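Local coordinates for protein putative cellulase CEL6 (Mycobacterium tuberculosis, PDB 1UP2) that probably hydrolyses internal beta-1,4-glucosidic bonds of cellulose, acting as an endoglucanase of glycoside hydrolase family 6, at residues A[42-47]-A[73-78]; A[159-164]-A[189-194]; A[243-248]-A[257-262]. All coordinates share one frame; numbering follows the deposited sequence.

In the fold
From the N terminus, interaction 1 comes first: strands 42-44 and 72-75 pair in parallel after helix 50-66 has carried the chain back, closing a beta-alpha-beta unit at one margin of the seven-stranded parallel sheet. Interaction 2 follows, joining the loops after strands 153-158 and 184-187 and closing the excursion through helix 167-176 and strand 184-187. Interaction 3 comes last, where the loop residues 243-248 meet strand 254-258, at the other margin, through a single antiparallel bridge. The three lie in series; none nests in or crosses another. Yet they meet in space: the W43 NE1 to I260 O distance of 2.9 Å joins interactions 1 and 3, and all three reach the same piperidine (chain D).

Interaction 1: residues A[42-47]-A[73-78]; sequences YWLDQA and LTLYGI. With BGC (beta-D-glucopyranose), chain E; IFM (5-hydroxymethyl-3,4-dihydroxypiperidine), chain D.
W43 and T74 are paired on neighbouring parallel strands, their side chains side by side on the same face of the sheet, and the backbone supplies the polar part of the contact. T74 N donates to Y42 O at 2.8 Å, L44 N to T74 O at 2.8 Å, and Y76 N to L44 O at 2.9 Å. The axes of strands 42-44 and 73-75, 26° apart, confirm the parallel sense.

The aromatic contacts lie on the W43 side of the sheet. T74 CG2 sits over the six-membered ring of W43, 3.6 Å from its centroid and 10° off the normal, a CH-pi contact; T74 presents this methyl because CG2 is anti to the backbone N. The edge of the same indole points at the face of Y76, with planes at 88° and W43 CZ3 3.6 Å from Y76 CD2, a T-shaped pair. The opposite indole face carries the glucose of chain E, whose C6 lies 3.4 Å from W43 CE2.

Apolar packing fills the other side, where L73 CD2 touches both Y42 CD2 (4.1 Å) and L44 CD1 (4.2 Å), and helix 50-66 covers Y42 and L44.

The indole is thus fixed on one face by the threonine methyl, at its rim by Y76 and at NE1 by I260 O, consistent with an aromatic platform held in place for the sugar in the ligand-binding cleft.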
loop_
_atom_site.group_PDB
_atom_site.type_symbol
_atom_site.label_atom_id
_atom_site.label_comp_id
_atom_site.label_asym_id
_atom_site.label_seq_id
_atom_site.Cartn_x
_atom_site.Cartn_y
_atom_site.Cartn_z
ATOM N N TYR A 42 -1.538 6.213 4.192
ATOM C CA TYR A 42 -0.780 7.466 4.139
ATOM C C TYR A 42 0.654 7.092 3.697
ATOM O O TYR A 42 1.336 6.312 4.353
ATOM C CB TYR A 42 -0.843 8.050 5.546
ATOM C CG TYR A 42 -0.017 9.250 5.857
ATOM C CD1 TYR A 42 -0.358 10.490 5.397
ATOM C CD2 TYR A 42 1.041 9.150 6.752
ATOM C CE1 TYR A 42 0.394 11.609 5.762
ATOM C CE2 TYR A 42 1.764 10.251 7.133
ATOM C CZ TYR A 42 1.438 11.468 6.644
ATOM O OH TYR A 42 2.200 12.547 7.038
ATOM N N TRP A 43 1.054 7.575 2.529
ATOM C CA TRP A 43 2.298 7.141 1.891
ATOM C C TRP A 43 3.476 8.040 2.293
ATOM O O TRP A 43 3.399 9.282 2.220
ATOM C CB TRP A 43 2.174 7.166 0.362
ATOM C CG TRP A 43 1.263 6.136 -0.223
ATOM C CD1 TRP A 43 -0.071 6.025 0.001
ATOM C CD2 TRP A 43 1.590 5.107 -1.165
ATOM N NE1 TRP A 43 -0.594 4.978 -0.706
ATOM C CE2 TRP A 43 0.388 4.409 -1.456
ATOM C CE3 TRP A 43 2.761 4.711 -1.812
ATOM C CZ2 TRP A 43 0.322 3.359 -2.337
ATOM C CZ3 TRP A 43 2.696 3.643 -2.706
ATOM C CH2 TRP A 43 1.480 2.989 -2.973
ATOM N N LEU A 44 4.580 7.408 2.675
ATOM C CA LEU A 44 5.808 8.119 2.982
ATOM C C LEU A 44 6.920 7.676 2.041
ATOM O O LEU A 44 7.073 6.500 1.756
ATOM C CB LEU A 44 6.222 7.844 4.412
ATOM C CG LEU A 44 5.199 8.307 5.483
ATOM C CD1 LEU A 44 5.590 7.834 6.872
ATOM C CD2 LEU A 44 5.074 9.788 5.486
ATOM N N ASP A 45 7.708 8.630 1.592
ATOM C CA ASP A 45 8.850 8.316 0.755
ATOM C C ASP A 45 10.012 9.231 1.071
ATOM O O ASP A 45 10.114 9.719 2.193
ATOM C CB ASP A 45 8.427 8.334 -0.710
ATOM C CG ASP A 45 8.012 9.712 -1.200
ATOM O OD1 ASP A 45 8.061 10.730 -0.444
ATOM O OD2 ASP A 45 7.600 9.829 -2.367
ATOM N N GLN A 46 10.918 9.406 0.107
ATOM C CA GLN A 46 12.112 10.214 0.291
ATOM C C GLN A 46 11.916 11.729 0.499
ATOM O O GLN A 46 12.857 12.419 0.872
ATOM C CB GLN A 46 13.162 9.924 -0.812
ATOM C CG GLN A 46 12.936 10.581 -2.188
ATOM C CD GLN A 46 11.643 10.142 -2.873
ATOM O OE1 GLN A 46 11.257 8.979 -2.806
ATOM N NE2 GLN A 46 10.958 11.087 -3.510
ATOM N N ALA A 47 10.712 12.233 0.258
ATOM C CA ALA A 47 10.362 13.584 0.645
ATOM C C ALA A 47 10.352 13.758 2.184
ATOM O O ALA A 47 10.254 14.856 2.666
ATOM C CB ALA A 47 8.976 13.943 0.076
ATOM N N LEU A 73 -0.086 3.153 7.141
ATOM C CA LEU A 73 1.009 3.887 6.508
ATOM C C LEU A 73 1.623 2.980 5.464
ATOM O O LEU A 73 1.778 1.771 5.685
ATOM C CB LEU A 73 2.070 4.244 7.538
ATOM C CG LEU A 73 1.521 5.173 8.643
ATOM C CD1 LEU A 73 0.975 4.366 9.798
ATOM C CD2 LEU A 73 2.550 6.111 9.117
ATOM N N THR A 74 1.975 3.563 4.329
ATOM C CA THR A 74 2.686 2.866 3.277
ATOM C C THR A 74 4.083 3.449 3.115
ATOM O O THR A 74 4.263 4.680 2.892
ATOM C CB THR A 74 1.904 2.988 1.971
ATOM O OG1 THR A 74 0.610 2.380 2.137
ATOM C CG2 THR A 74 2.586 2.199 0.826
ATOM N N LEU A 75 5.069 2.561 3.224
ATOM C CA LEU A 75 6.466 2.907 3.051
ATOM C C LEU A 75 6.867 2.672 1.613
ATOM O O LEU A 75 6.791 1.557 1.111
ATOM C CB LEU A 75 7.331 2.108 4.031
ATOM C CG LEU A 75 7.031 2.323 5.520
ATOM C CD1 LEU A 75 8.097 1.578 6.341
ATOM C CD2 LEU A 75 6.932 3.837 5.925
ATOM N N TYR A 76 7.283 3.730 0.932
ATOM C CA TYR A 76 7.565 3.683 -0.502
ATOM C C TYR A 76 8.844 4.469 -0.813
ATOM O O TYR A 76 8.830 5.433 -1.576
ATOM C CB TYR A 76 6.346 4.219 -1.295
ATOM C CG TYR A 76 6.337 3.942 -2.769
ATOM C CD1 TYR A 76 6.644 2.659 -3.291
ATOM C CD2 TYR A 76 5.945 4.942 -3.679
ATOM C CE1 TYR A 76 6.639 2.416 -4.657
ATOM C CE2 TYR A 76 5.978 4.707 -5.051
ATOM C CZ TYR A 76 6.313 3.446 -5.535
ATOM O OH TYR A 76 6.291 3.232 -6.912
ATOM N N GLY A 77 9.951 4.062 -0.187
ATOM C CA GLY A 77 11.210 4.760 -0.324
ATOM C C GLY A 77 12.390 3.913 -0.814
ATOM O O GLY A 77 13.537 4.370 -0.727
ATOM N N ILE A 78 12.127 2.720 -1.340
ATOM C CA ILE A 78 13.209 1.776 -1.681
ATOM C C ILE A 78 14.129 2.358 -2.744
ATOM O O ILE A 78 13.658 3.049 -3.659
ATOM C CB ILE A 78 12.635 0.425 -2.155
ATOM C CG1 ILE A 78 13.637 -0.722 -2.000
ATOM C CG2 ILE A 78 12.143 0.497 -3.602
ATOM C CD1 ILE A 78 13.914 -1.130 -0.565
HETATM C C2 BGC E . 2.948 7.512 -6.071
HETATM C C3 BGC E . 2.900 8.167 -4.674
HETATM C C4 BGC E . 1.490 8.203 -4.070
HETATM C C5 BGC E . 0.795 6.818 -4.231
HETATM C C6 BGC E . -0.667 6.717 -3.751
HETATM C C1 BGC E . 2.136 6.220 -6.102
HETATM O O2 BGC E . 4.278 7.316 -6.560
HETATM O O3 BGC E . 3.470 9.462 -4.707
HETATM O O4 BGC E . 1.634 8.585 -2.715
HETATM O O5 BGC E . 0.834 6.430 -5.593
HETATM O O6 BGC E . -1.536 7.420 -4.629
HETATM O O4 IFM D . 2.034 5.794 -7.445
HETATM C C4 IFM D . 1.749 4.389 -7.552
HETATM C C3 IFM D . 0.996 4.248 -8.849
HETATM O O3 IFM D . -0.364 4.639 -8.652
HETATM C C2 IFM D . 1.128 2.848 -9.431
HETATM N N IFM D . 2.516 2.494 -9.751
HETATM C C1 IFM D . 3.546 3.115 -8.924
HETATM C C5 IFM D . 3.059 3.565 -7.530
HETATM C C6 IFM D . 2.981 2.403 -6.556
HETATM O O6 IFM D . 1.838 1.604 -6.735
#

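Interaction 2: residues A[159-164]-A[189-194]; sequences AGHSRW and VSNFYT. With IFM (5-hydroxymethyl-3,4-dihydroxypiperidine), chain B; BGC (beta-D-glucopyranose), chain C; IFM (5-hydroxymethyl-3,4-dihydroxypiperidine), chain D; SO4 (sulfate ion), chain G.
The imidazole of H161 takes the rim of Y193 on one face: Y193 CE2 lies 3.4 Å above the ring plane, over its centre, in an edge-to-face pair with planes at 51°. At the imidazole edge, ND1 accepts from R163 N at 3.0 Å and NE2 donates to O3 of the piperidine in chain B at 2.9 Å, so both nitrogens help fix the ring's rotation. A chi1 of 60° sets CG between the backbone N and the carbonyl carbon, bringing the ring up to Y193.

A face of the Y193 ring is covered by the R163 chain, whose CD is 3.5 Å from Y193 CE1. The guanidinium also turns a face to Y193 CE1, while NH1 and NH2 bond a sulfate, probably from the crystallisation liquor, and NH2 forms a salt bridge with E197. W164 lays one indole face against the chain B piperidine.

N191 crosses beside H161 without bonding to it; its ND2 gives an almost straight bond, 2.7 Å, to O6 of the chain C glucose. A water joins the two backbones, donating to G160 O and accepting from V189 N.

Two loops following neighbouring parallel strands therefore line a sugar-binding cleft at the carboxyl ends of the strands, the usual place for the active site in family 6 glycoside hydrolases.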
loop_
_atom_site.group_PDB
_atom_site.type_symbol
_atom_site.label_atom_id
_atom_site.label_comp_id
_atom_site.label_asym_id
_atom_site.label_seq_id
_atom_site.Cartn_x
_atom_site.Cartn_y
_atom_site.Cartn_z
ATOM N N ALA A 159 3.685 -7.950 -1.812
ATOM C CA ALA A 159 3.889 -9.211 -2.504
ATOM C C ALA A 159 3.312 -9.206 -3.946
ATOM O O ALA A 159 3.111 -10.257 -4.526
ATOM C CB ALA A 159 3.255 -10.338 -1.656
ATOM N N GLY A 160 3.081 -8.023 -4.530
ATOM C CA GLY A 160 2.596 -7.931 -5.902
ATOM C C GLY A 160 1.124 -8.295 -6.002
ATOM O O GLY A 160 0.315 -7.853 -5.196
ATOM N N HIS A 161 0.796 -9.124 -6.992
ATOM C CA HIS A 161 -0.579 -9.530 -7.298
ATOM C C HIS A 161 -0.597 -10.840 -8.075
ATOM O O HIS A 161 0.427 -11.373 -8.487
ATOM C CB HIS A 161 -1.391 -8.420 -8.035
ATOM C CG HIS A 161 -0.811 -8.000 -9.350
ATOM N ND1 HIS A 161 -0.614 -8.875 -10.400
ATOM C CD2 HIS A 161 -0.416 -6.788 -9.794
ATOM C CE1 HIS A 161 -0.075 -8.219 -11.412
ATOM N NE2 HIS A 161 0.058 -6.953 -11.068
ATOM N N SER A 162 -1.806 -11.343 -8.265
ATOM C CA SER A 162 -2.049 -12.667 -8.777
ATOM C C SER A 162 -1.609 -12.861 -10.216
ATOM O O SER A 162 -1.613 -13.996 -10.702
ATOM C CB SER A 162 -3.536 -12.989 -8.599
ATOM O OG SER A 162 -4.269 -12.086 -9.429
ATOM N N ARG A 163 -1.265 -11.784 -10.918
ATOM C CA ARG A 163 -0.790 -11.872 -12.288
ATOM C C ARG A 163 0.609 -11.315 -12.487
ATOM O O ARG A 163 0.999 -10.953 -13.588
ATOM C CB ARG A 163 -1.807 -11.208 -13.232
ATOM C CG ARG A 163 -3.063 -12.033 -13.222
ATOM C CD ARG A 163 -3.974 -11.819 -14.357
ATOM N NE ARG A 163 -5.338 -12.238 -13.985
ATOM C CZ ARG A 163 -6.395 -12.004 -14.764
ATOM N NH1 ARG A 163 -6.234 -11.432 -15.961
ATOM N NH2 ARG A 163 -7.609 -12.349 -14.387
ATOM N N TRP A 164 1.392 -11.318 -11.423
ATOM C CA TRP A 164 2.767 -10.840 -11.470
ATOM C C TRP A 164 3.695 -12.057 -11.271
ATOM O O TRP A 164 3.855 -12.859 -12.203
ATOM C CB TRP A 164 2.971 -9.708 -10.442
ATOM C CG TRP A 164 4.089 -8.812 -10.743
ATOM C CD1 TRP A 164 5.177 -9.099 -11.517
ATOM C CD2 TRP A 164 4.281 -7.473 -10.264
ATOM N NE1 TRP A 164 6.024 -8.024 -11.550
ATOM C CE2 TRP A 164 5.498 -7.006 -10.803
ATOM C CE3 TRP A 164 3.533 -6.602 -9.454
ATOM C CZ2 TRP A 164 6.003 -5.723 -10.537
ATOM C CZ3 TRP A 164 4.036 -5.333 -9.176
ATOM C CH2 TRP A 164 5.259 -4.904 -9.716
ATOM N N VAL A 189 -1.863 -3.896 -4.566
ATOM C CA VAL A 189 -1.631 -2.478 -4.284
ATOM C C VAL A 189 -1.508 -1.699 -5.598
ATOM O O VAL A 189 -0.657 -2.006 -6.437
ATOM C CB VAL A 189 -0.396 -2.230 -3.399
ATOM C CG1 VAL A 189 -0.103 -0.752 -3.272
ATOM C CG2 VAL A 189 -0.610 -2.819 -2.026
ATOM N N SER A 190 -2.396 -0.718 -5.749
ATOM C CA SER A 190 -2.518 0.134 -6.913
ATOM C C SER A 190 -2.905 -0.652 -8.154
ATOM O O SER A 190 -2.761 -0.155 -9.259
ATOM C CB SER A 190 -1.225 0.923 -7.200
ATOM O OG SER A 190 -0.689 1.570 -6.052
ATOM N N ASN A 191 -3.397 -1.866 -7.983
ATOM C CA ASN A 191 -3.919 -2.616 -9.108
ATOM C C ASN A 191 -5.445 -2.814 -9.009
ATOM O O ASN A 191 -6.104 -2.154 -8.205
ATOM C CB ASN A 191 -3.097 -3.880 -9.362
ATOM C CG ASN A 191 -2.957 -4.200 -10.855
ATOM O OD1 ASN A 191 -3.966 -4.463 -11.545
ATOM N ND2 ASN A 191 -1.724 -4.167 -11.370
ATOM N N PHE A 192 -5.995 -3.680 -9.856
ATOM C CA PHE A 192 -7.412 -3.713 -10.149
ATOM C C PHE A 192 -8.002 -5.112 -10.193
ATOM O O PHE A 192 -9.146 -5.257 -10.587
ATOM C CB PHE A 192 -7.586 -3.064 -11.525
ATOM C CG PHE A 192 -6.963 -1.701 -11.619
ATOM C CD1 PHE A 192 -5.642 -1.561 -12.017
ATOM C CD2 PHE A 192 -7.691 -0.565 -11.348
ATOM C CE1 PHE A 192 -5.061 -0.296 -12.101
ATOM C CE2 PHE A 192 -7.100 0.693 -11.431
ATOM C CZ PHE A 192 -5.780 0.811 -11.812
ATOM N N TYR A 193 -7.223 -6.149 -9.836
ATOM C CA TYR A 193 -7.731 -7.539 -9.914
ATOM C C TYR A 193 -8.829 -7.788 -8.879
ATOM O O TYR A 193 -8.811 -7.174 -7.821
ATOM C CB TYR A 193 -6.591 -8.552 -9.810
ATOM C CG TYR A 193 -5.621 -8.399 -10.949
ATOM C CD1 TYR A 193 -5.967 -8.826 -12.216
ATOM C CD2 TYR A 193 -4.389 -7.757 -10.773
ATOM C CE1 TYR A 193 -5.114 -8.662 -13.284
ATOM C CE2 TYR A 193 -3.526 -7.586 -11.860
ATOM C CZ TYR A 193 -3.901 -8.040 -13.101
ATOM O OH TYR A 193 -3.101 -7.888 -14.208
ATOM N N THR A 194 -9.792 -8.663 -9.200
ATOM C CA THR A 194 -10.901 -8.951 -8.285
ATOM C C THR A 194 -10.437 -9.474 -6.945
ATOM O O THR A 194 -9.409 -10.137 -6.824
ATOM C CB THR A 194 -11.925 -9.947 -8.882
ATOM O OG1 THR A 194 -11.291 -11.232 -9.064
ATOM C CG2 THR A 194 -12.373 -9.495 -10.254
HETATM O O4 IFM B . 3.704 -3.414 -13.589
HETATM C C4 IFM B . 3.692 -4.848 -13.556
HETATM C C3 IFM B . 2.272 -5.347 -13.776
HETATM O O3 IFM B . 1.466 -5.017 -12.638
HETATM C C2 IFM B . 2.225 -6.864 -13.999
HETATM N N IFM B . 3.204 -7.318 -14.984
HETATM C C1 IFM B . 4.580 -6.868 -14.761
HETATM C C5 IFM B . 4.629 -5.347 -14.652
HETATM C C6 IFM B . 6.036 -4.823 -14.310
HETATM O O6 IFM B . 6.984 -5.373 -15.211
HETATM C C2 BGC C . 4.205 -1.364 -12.478
HETATM C C3 BGC C . 4.165 -0.655 -11.128
HETATM C C4 BGC C . 2.750 -0.731 -10.527
HETATM C C5 BGC C . 2.250 -2.163 -10.507
HETATM C C6 BGC C . 0.791 -2.248 -10.025
HETATM C C1 BGC C . 3.663 -2.774 -12.317
HETATM O O2 BGC C . 5.489 -1.327 -13.092
HETATM O O3 BGC C . 4.549 0.705 -11.289
HETATM O O4 BGC C . 2.740 -0.193 -9.218
HETATM O O5 BGC C . 2.326 -2.721 -11.817
HETATM O O6 BGC C . 0.453 -3.615 -9.926
HETATM O O4 IFM D . 2.034 5.794 -7.445
HETATM C C4 IFM D . 1.749 4.389 -7.552
HETATM C C3 IFM D . 0.996 4.248 -8.849
HETATM O O3 IFM D . -0.364 4.639 -8.652
HETATM C C2 IFM D . 1.128 2.848 -9.431
HETATM N N IFM D . 2.516 2.494 -9.751
HETATM C C1 IFM D . 3.546 3.115 -8.924
HETATM C C5 IFM D . 3.059 3.565 -7.530
HETATM C C6 IFM D . 2.981 2.403 -6.556
HETATM O O6 IFM D . 1.838 1.604 -6.735
HETATM S S SO4 G . -9.832 -10.482 -17.119
HETATM O O1 SO4 G . -8.530 -9.974 -17.587
HETATM O O2 SO4 G . -10.781 -9.338 -17.091
HETATM O O3 SO4 G . -9.756 -11.124 -15.798
HETATM O O4 SO4 G . -10.319 -11.509 -18.082
HETATM O O HOH W 1 0.417 -5.509 -3.852
#

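Interaction 3: residues A[243-248]-A[257-262]; sequences APPTTA and YLWIKR. With BGC (beta-D-glucopyranose), chain E; IFM (5-hydroxymethyl-3,4-dihydroxypiperidine), chain D; ACT (acetate ion), chain H.
Two consecutive prolines bring P245 over the indole of W259, and the residue just before them accepts the indole's own N-H. P245 CD lies 3.9 Å from the centroid of the five-membered ring and 13° off its normal, a CH-pi contact in which the two side chains cross at about a right angle. W259 NE1 donates to A243 O at 3.0 Å, but not in an ideal geometry: the donor is 43° out of the carbonyl plane. A243 O also takes a hydrogen bond from T218 OG1, so two donors hold this carbonyl.

Next along the chain, T246 and Y257 make a single antiparallel hydrogen-bonded pair. T246 N donates to Y257 O at 3.0 Å, and Y257 N returns a bond to T246 O at 2.9 Å. Their side chains run alongside each other: with chi1 at 179°, T246 CG2 falls between the backbone N and the carbonyl carbon and lies 3.7 Å from Y257 CD2, while A243 CB touches the same ring atom at 3.9 Å. T246 OG1 accepts from A248 N in an ST turn.

Farther on, K261 NZ bonds to O6 and O5 of the chain E glucose and, at 2.7 Å, to O3 of the chain D piperidine. The chemistry implies a division of labour within 257-262: its first half is pinned to the loop 243-248 by backbone and indole bonds, and the lysine beyond it reaches both the glucose and the piperidine with one amino group.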
loop_
_atom_site.group_PDB
_atom_site.type_symbol
_atom_site.label_atom_id
_atom_site.label_comp_id
_atom_site.label_asym_id
_atom_site.label_seq_id
_atom_site.Cartn_x
_atom_site.Cartn_y
_atom_site.Cartn_z
ATOM N N ALA A 243 -14.582 -2.836 -2.647
ATOM C CA ALA A 243 -15.151 -2.916 -1.300
ATOM C C ALA A 243 -14.493 -1.914 -0.367
ATOM O O ALA A 243 -13.282 -1.798 -0.345
ATOM C CB ALA A 243 -14.957 -4.342 -0.724
ATOM N N PRO A 244 -15.284 -1.155 0.381
ATOM C CA PRO A 244 -14.741 -0.307 1.425
ATOM C C PRO A 244 -13.929 -1.092 2.446
ATOM O O PRO A 244 -14.226 -2.275 2.669
ATOM C CB PRO A 244 -16.001 0.286 2.078
ATOM C CG PRO A 244 -17.011 0.286 0.969
ATOM C CD PRO A 244 -16.742 -0.976 0.238
ATOM N N PRO A 245 -12.940 -0.443 3.066
ATOM C CA PRO A 245 -12.072 -1.132 4.029
ATOM C C PRO A 245 -12.819 -1.830 5.147
ATOM O O PRO A 245 -13.737 -1.244 5.716
ATOM C CB PRO A 245 -11.189 -0.013 4.572
ATOM C CG PRO A 245 -11.090 0.949 3.394
ATOM C CD PRO A 245 -12.494 0.946 2.834
ATOM N N THR A 246 -12.451 -3.078 5.414
ATOM C CA THR A 246 -13.154 -3.897 6.406
ATOM C C THR A 246 -12.290 -5.071 6.796
ATOM O O THR A 246 -11.435 -5.478 6.000
ATOM C CB THR A 246 -14.520 -4.361 5.851
ATOM O OG1 THR A 246 -15.215 -5.195 6.795
ATOM C CG2 THR A 246 -14.351 -5.254 4.608
ATOM N N THR A 247 -12.527 -5.625 8.002
ATOM C CA THR A 247 -11.971 -6.922 8.381
ATOM C C THR A 247 -12.932 -8.090 8.119
ATOM O O THR A 247 -12.567 -9.250 8.306
ATOM C CB THR A 247 -11.550 -6.955 9.840
ATOM O OG1 THR A 247 -12.674 -6.641 10.681
ATOM C CG2 THR A 247 -10.488 -5.924 10.132
ATOM N N ALA A 248 -14.129 -7.777 7.614
ATOM C CA ALA A 248 -15.102 -8.798 7.236
ATOM C C ALA A 248 -14.825 -9.307 5.839
ATOM O O ALA A 248 -15.501 -8.951 4.874
ATOM C CB ALA A 248 -16.537 -8.258 7.346
ATOM N N TYR A 257 -9.658 -6.032 3.787
ATOM C CA TYR A 257 -9.614 -5.242 2.557
ATOM C C TYR A 257 -9.249 -3.826 2.968
ATOM O O TYR A 257 -9.861 -3.276 3.861
ATOM C CB TYR A 257 -10.944 -5.239 1.807
ATOM C CG TYR A 257 -11.556 -6.600 1.590
ATOM C CD1 TYR A 257 -10.758 -7.715 1.402
ATOM C CD2 TYR A 257 -12.943 -6.767 1.558
ATOM C CE1 TYR A 257 -11.334 -8.976 1.198
ATOM C CE2 TYR A 257 -13.508 -7.990 1.366
ATOM C CZ TYR A 257 -12.695 -9.092 1.178
ATOM O OH TYR A 257 -13.256 -10.322 0.969
ATOM N N LEU A 258 -8.227 -3.246 2.351
ATOM C CA LEU A 258 -7.825 -1.851 2.640
ATOM C C LEU A 258 -7.825 -1.021 1.355
ATOM O O LEU A 258 -7.784 -1.577 0.280
ATOM C CB LEU A 258 -6.433 -1.811 3.223
ATOM C CG LEU A 258 -6.211 -2.486 4.584
ATOM C CD1 LEU A 258 -4.727 -2.485 4.973
ATOM C CD2 LEU A 258 -7.087 -1.872 5.641
ATOM N N TRP A 259 -7.876 0.294 1.469
ATOM C CA TRP A 259 -7.586 1.160 0.331
ATOM C C TRP A 259 -6.151 1.642 0.564
ATOM O O TRP A 259 -5.893 2.460 1.447
ATOM C CB TRP A 259 -8.590 2.319 0.213
ATOM C CG TRP A 259 -9.918 1.900 -0.285
ATOM C CD1 TRP A 259 -10.422 0.612 -0.381
ATOM C CD2 TRP A 259 -10.969 2.771 -0.732
ATOM N NE1 TRP A 259 -11.709 0.652 -0.866
ATOM C CE2 TRP A 259 -12.069 1.960 -1.091
ATOM C CE3 TRP A 259 -11.085 4.158 -0.877
ATOM C CZ2 TRP A 259 -13.285 2.503 -1.564
ATOM C CZ3 TRP A 259 -12.272 4.692 -1.326
ATOM C CH2 TRP A 259 -13.356 3.862 -1.687
ATOM N N ILE A 260 -5.215 1.016 -0.134
ATOM C CA ILE A 260 -3.806 1.312 0.046
ATOM C C ILE A 260 -3.435 2.418 -0.932
ATOM O O ILE A 260 -3.094 3.515 -0.513
ATOM C CB ILE A 260 -2.964 0.019 -0.087
ATOM C CG1 ILE A 260 -3.352 -0.970 1.046
ATOM C CG2 ILE A 260 -1.477 0.337 0.011
ATOM C CD1 ILE A 260 -2.755 -2.401 0.939
ATOM N N LYS A 261 -3.540 2.151 -2.231
ATOM C CA LYS A 261 -3.562 3.225 -3.236
ATOM C C LYS A 261 -4.714 4.181 -2.908
ATOM O O LYS A 261 -5.765 3.720 -2.474
ATOM C CB LYS A 261 -3.771 2.625 -4.637
ATOM C CG LYS A 261 -4.014 3.650 -5.765
ATOM C CD LYS A 261 -2.709 4.414 -6.114
ATOM C CE LYS A 261 -2.959 5.538 -7.129
ATOM N NZ LYS A 261 -1.781 6.468 -7.313
ATOM N N ARG A 262 -4.519 5.490 -3.136
ATOM C CA ARG A 262 -5.578 6.500 -2.940
ATOM C C ARG A 262 -6.341 6.816 -4.239
ATOM O O ARG A 262 -5.753 7.368 -5.182
ATOM C CB ARG A 262 -4.976 7.783 -2.357
ATOM C CG ARG A 262 -4.300 7.586 -1.003
ATOM C CD ARG A 262 -3.954 8.886 -0.227
ATOM N NE ARG A 262 -3.933 8.660 1.219
ATOM C CZ ARG A 262 -3.776 9.595 2.149
ATOM N NH1 ARG A 262 -3.569 10.870 1.838
ATOM N NH2 ARG A 262 -3.768 9.229 3.421
HETATM C C2 BGC E . 2.948 7.512 -6.071
HETATM C C3 BGC E . 2.900 8.167 -4.674
HETATM C C4 BGC E . 1.490 8.203 -4.070
HETATM C C5 BGC E . 0.795 6.818 -4.231
HETATM C C6 BGC E . -0.667 6.717 -3.751
HETATM C C1 BGC E . 2.136 6.220 -6.102
HETATM O O2 BGC E . 4.278 7.316 -6.560
HETATM O O3 BGC E . 3.470 9.462 -4.707
HETATM O O4 BGC E . 1.634 8.585 -2.715
HETATM O O5 BGC E . 0.834 6.430 -5.593
HETATM O O6 BGC E . -1.536 7.420 -4.629
HETATM O O4 IFM D . 2.034 5.794 -7.445
HETATM C C4 IFM D . 1.749 4.389 -7.552
HETATM C C3 IFM D . 0.996 4.248 -8.849
HETATM O O3 IFM D . -0.364 4.639 -8.652
HETATM C C2 IFM D . 1.128 2.848 -9.431
HETATM N N IFM D . 2.516 2.494 -9.751
HETATM C C1 IFM D . 3.546 3.115 -8.924
HETATM C C5 IFM D . 3.059 3.565 -7.530
HETATM C C6 IFM D . 2.981 2.403 -6.556
HETATM O O6 IFM D . 1.838 1.604 -6.735
HETATM C C ACT H . -1.915 13.954 3.857
HETATM O O ACT H . -2.143 13.381 2.795
HETATM O OXT ACT H . -2.439 13.617 4.936
HETATM C CH3 ACT H . -0.976 15.141 3.872
#